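Local coordinates for acyl-CoA thioesterase YbgC (PDB 2PZH), which hydrolyses the thioester bond of C12 to C18 fatty acyl-CoAs and benzoyl-CoA, with low activity on butyryl- and octanoyl-CoA, and may serve phospholipid metabolism, at the interface of chains A and B. Sequence-based numbering; all coordinates share one arbitrary frame. Chains: chain A/B, Hypothetical protein HP_0496.

The interface of chains A and B. Residues chain A 6-9, 64-65; chain B 3, 28-29, 32-33, 36.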
ATOM      1  N   ARG A   6       8.565   6.872  10.637  1.00 13.26           N
ATOM      2  CA  ARG A   6       9.626   5.885  10.499  1.00 11.71           C
ATOM      3  C   ARG A   6       9.473   5.173   9.144  1.00 11.10           C
ATOM      4  O   ARG A   6       8.345   4.940   8.707  1.00 11.28           O
ATOM      5  CB  ARG A   6       9.526   4.859  11.630  1.00 12.05           C
ATOM      6  CG  ARG A   6      10.530   3.735  11.522  1.00 12.99           C
ATOM      7  CD  ARG A   6      11.891   4.171  12.019  1.00 12.29           C
ATOM      8  NE  ARG A   6      11.899   4.267  13.481  1.00 13.64           N
ATOM      9  CZ  ARG A   6      12.987   4.455  14.221  1.00 14.03           C
ATOM     10  NH1 ARG A   6      14.181   4.554  13.654  1.00 14.10           N
ATOM     11  NH2 ARG A   6      12.886   4.511  15.549  1.00 14.17           N
ATOM     12  N   VAL A   7      10.587   4.855   8.482  1.00 10.20           N
ATOM     13  CA  VAL A   7      10.543   4.070   7.236  1.00  9.60           C
ATOM     14  C   VAL A   7      10.594   2.586   7.598  1.00  8.82           C
ATOM     15  O   VAL A   7      11.574   2.099   8.163  1.00  8.35           O
ATOM     16  CB  VAL A   7      11.721   4.391   6.265  1.00  9.95           C
ATOM     17  CG1 VAL A   7      11.671   3.432   5.023  1.00 10.49           C
ATOM     18  CG2 VAL A   7      11.690   5.866   5.859  1.00  9.84           C
ATOM     19  N   TYR A   8       9.507   1.885   7.285  1.00  8.67           N
ATOM     20  CA  TYR A   8       9.385   0.454   7.597  1.00  9.06           C
ATOM     21  C   TYR A   8       9.520  -0.392   6.335  1.00  9.02           C
ATOM     22  O   TYR A   8       9.514   0.150   5.224  1.00  9.11           O
ATOM     23  CB  TYR A   8       8.015   0.187   8.193  1.00  9.92           C
ATOM     24  CG  TYR A   8       7.826   0.812   9.544  1.00 10.23           C
ATOM     25  CD1 TYR A   8       8.478   0.311  10.654  1.00 10.25           C
ATOM     26  CD2 TYR A   8       6.996   1.924   9.696  1.00 10.18           C
ATOM     27  CE1 TYR A   8       8.297   0.899  11.924  1.00 11.37           C
ATOM     28  CE2 TYR A   8       6.820   2.520  10.944  1.00 11.38           C
ATOM     29  CZ  TYR A   8       7.481   2.002  12.045  1.00 10.80           C
ATOM     30  OH  TYR A   8       7.284   2.593  13.273  1.00 13.32           O
ATOM     31  N   TYR A   9       9.627  -1.708   6.482  1.00  9.05           N
ATOM     32  CA  TYR A   9       9.720  -2.582   5.269  1.00  9.62           C
ATOM     33  C   TYR A   9       8.618  -2.324   4.254  1.00  9.69           C
ATOM     34  O   TYR A   9       8.861  -2.350   3.043  1.00 10.00           O
ATOM     35  CB  TYR A   9       9.706  -4.069   5.658  1.00 11.80           C
ATOM     36  CG  TYR A   9      11.005  -4.559   6.236  1.00 12.88           C
ATOM     37  CD1 TYR A   9      11.109  -4.873   7.588  1.00 14.09           C
ATOM     38  CD2 TYR A   9      12.128  -4.729   5.435  1.00 12.01           C
ATOM     39  CE1 TYR A   9      12.315  -5.332   8.135  1.00 14.52           C
ATOM     40  CE2 TYR A   9      13.322  -5.174   5.972  1.00 13.77           C
ATOM     41  CZ  TYR A   9      13.410  -5.478   7.315  1.00 13.64           C
ATOM     42  OH  TYR A   9      14.617  -5.914   7.827  1.00 14.96           O
ATOM     43  N   LEU A  64      15.288   2.127   4.806  1.00 12.41           N
ATOM     44  CA  LEU A  64      14.798   1.400   5.981  1.00 12.50           C
ATOM     45  C   LEU A  64      15.341   1.924   7.304  1.00 11.87           C
ATOM     46  O   LEU A  64      16.548   2.084   7.461  1.00 12.29           O
ATOM     47  CB  LEU A  64      15.182  -0.072   5.872  1.00 13.01           C
ATOM     48  CG  LEU A  64      14.638  -0.993   6.955  1.00 13.43           C
ATOM     49  CD1 LEU A  64      13.141  -1.138   6.736  1.00 13.26           C
ATOM     50  CD2 LEU A  64      15.352  -2.363   6.949  1.00 14.27           C
ATOM     51  N   GLY A  65      14.447   2.182   8.259  1.00 12.15           N
ATOM     52  CA  GLY A  65      14.852   2.523   9.621  1.00 12.13           C
ATOM     53  C   GLY A  65      15.065   4.002   9.871  1.00 11.55           C
ATOM     54  O   GLY A  65      15.193   4.436  11.003  1.00 11.39           O
TER
ATOM     55  N   MET B   3       3.160  -0.401  20.973  1.00 23.38           N
ATOM     56  CA  MET B   3       3.316   0.667  19.999  1.00 22.48           C
ATOM     57  C   MET B   3       1.942   1.192  19.604  1.00 19.61           C
ATOM     58  O   MET B   3       0.992   0.421  19.561  1.00 18.19           O
ATOM     59  CB  MET B   3       4.018   0.118  18.765  1.00 23.12           C
ATOM     60  CG  MET B   3       4.598   1.178  17.865  1.00 25.52           C
ATOM     61  SD  MET B   3       4.685   0.478  16.223  1.00 26.35           S
ATOM     62  CE  MET B   3       2.972   0.583  15.775  1.00 27.20           C
ATOM     63  N   GLU B  28       3.767  -5.598  11.821  1.00 10.98           N
ATOM     64  CA  GLU B  28       5.143  -5.527  11.354  1.00  9.82           C
ATOM     65  C   GLU B  28       5.862  -4.322  11.962  1.00  9.69           C
ATOM     66  O   GLU B  28       6.992  -4.437  12.420  1.00 10.76           O
ATOM     67  CB  GLU B  28       5.187  -5.459   9.822  1.00  8.88           C
ATOM     68  CG  GLU B  28       6.547  -5.887   9.257  1.00 11.89           C
ATOM     69  CD  GLU B  28       7.674  -4.945   9.657  1.00 11.51           C
ATOM     70  OE1 GLU B  28       7.542  -3.717   9.457  1.00 12.66           O
ATOM     71  OE2 GLU B  28       8.711  -5.426  10.142  1.00 12.24           O
ATOM     72  N   ARG B  29       5.200  -3.174  11.965  1.00 10.63           N
ATOM     73  CA  ARG B  29       5.810  -1.968  12.496  1.00  9.62           C
ATOM     74  C   ARG B  29       6.201  -2.219  13.941  1.00 10.65           C
ATOM     75  O   ARG B  29       7.289  -1.844  14.366  1.00 11.71           O
ATOM     76  CB  ARG B  29       4.842  -0.794  12.429  1.00  9.84           C
ATOM     77  CG  ARG B  29       4.453  -0.462  11.007  1.00  9.26           C
ATOM     78  CD  ARG B  29       3.592   0.770  10.966  1.00  9.92           C
ATOM     79  NE  ARG B  29       2.908   0.851   9.681  1.00  9.80           N
ATOM     80  CZ  ARG B  29       1.877   1.649   9.437  1.00 11.18           C
ATOM     81  NH1 ARG B  29       1.427   2.470  10.386  1.00 11.44           N
ATOM     82  NH2 ARG B  29       1.298   1.632   8.243  1.00  9.52           N
ATOM     83  N   SER B  32       9.367  -4.383  14.115  1.00 13.85           N
ATOM     84  CA  SER B  32      10.561  -3.643  13.712  1.00 13.91           C
ATOM     85  C   SER B  32      10.990  -2.573  14.734  1.00 14.75           C
ATOM     86  O   SER B  32      12.177  -2.384  14.996  1.00 14.37           O
ATOM     87  CB  SER B  32      10.391  -3.084  12.301  1.00 13.27           C
ATOM     88  OG  SER B  32      10.651  -4.114  11.347  1.00 15.47           O
ATOM     89  N   GLU B  33      10.017  -1.918  15.354  1.00 15.92           N
ATOM     90  CA  GLU B  33      10.289  -0.837  16.301  1.00 17.65           C
ATOM     91  C   GLU B  33      11.053  -1.404  17.505  1.00 17.55           C
ATOM     92  O   GLU B  33      11.908  -0.736  18.077  1.00 17.87           O
ATOM     93  CB  GLU B  33       8.970  -0.133  16.689  1.00 19.41           C
ATOM     94  CG  GLU B  33       9.117   1.340  17.164  1.00 21.61           C
ATOM     95  CD  GLU B  33       9.889   2.238  16.227  1.00 22.14           C
ATOM     96  OE1 GLU B  33       9.551   2.368  15.014  1.00 22.47           O
ATOM     97  OE2 GLU B  33      10.845   2.869  16.724  1.00 23.44           O
ATOM     98  N   PHE B  36      14.420  -1.201  16.160  1.00 17.02           N
ATOM     99  CA  PHE B  36      14.755   0.201  15.885  1.00 18.42           C
ATOM    100  C   PHE B  36      15.049   0.937  17.185  1.00 19.74           C
ATOM    101  O   PHE B  36      16.018   1.692  17.274  1.00 20.01           O
ATOM    102  CB  PHE B  36      13.603   0.903  15.161  1.00 18.04           C
ATOM    103  CG  PHE B  36      13.402   0.447  13.741  1.00 17.94           C
ATOM    104  CD1 PHE B  36      14.424  -0.164  13.033  1.00 17.92           C
ATOM    105  CD2 PHE B  36      12.188   0.665  13.100  1.00 17.86           C
ATOM    106  CE1 PHE B  36      14.228  -0.573  11.705  1.00 18.30           C
ATOM    107  CE2 PHE B  36      11.997   0.270  11.788  1.00 16.84           C
ATOM    108  CZ  PHE B  36      13.006  -0.350  11.093  1.00 17.17           C
TER
HETATM  109  O   HOH W   1       9.877  -2.358   9.182  1.00 12.43           O
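Bent side chains bring A:Arg6 and B:Glu33 together: A:Arg6 sets CG anti to its backbone N (chi1 176°) and then bends at chi2 and chi3, while B:Glu33, also with CG anti to N, bends at chi2. The result illustrates how one carboxylate can serve two partners. B:Glu33 OE2 offers the syn lone pair to A:Arg6 NH2 at 2.9 Å, a salt bridge whose acceptor is tilted 30° out of the guanidinium plane. B:Glu33 OE1 accepts the phenol A:Tyr8 OH, 2.9 Å away, on its anti side and somewhat out of the carboxylate plane, the ring standing nearly perpendicular to the carboxylate. The guanidinium is steadied from its own chain by an in-plane bond of A:Arg6 NH1 to the carbonyl O of A:Gly65 (2.8 Å).

Carbon groups pack against this polar cluster. B:Phe36 CB sits over the centre of one guanidinium face, and the B:Phe36 ring runs alongside the A:Arg6 chain, B:Phe36 CD2 3.7 Å from A:Arg6 CD, with its far tip reaching A:Gly65 CA. The A:Tyr8 ring is sandwiched, B:Arg29 CG over the centre of one face and A:Arg6 CG toward the rim of the other. Beyond it, a water bridges A:Tyr9 N (2.8 Å) to B:Glu28 OE1 (2.7 Å) and also meets B:Ser32 OG, which donates to B:Glu28 OE2. The patch joins residues 6-9 and the loop at A:Gly65 to helix 22-37 of chain B, and its two-fold twin repeats this with chains exchanged, within the homotetrameric hot-dog thioesterase.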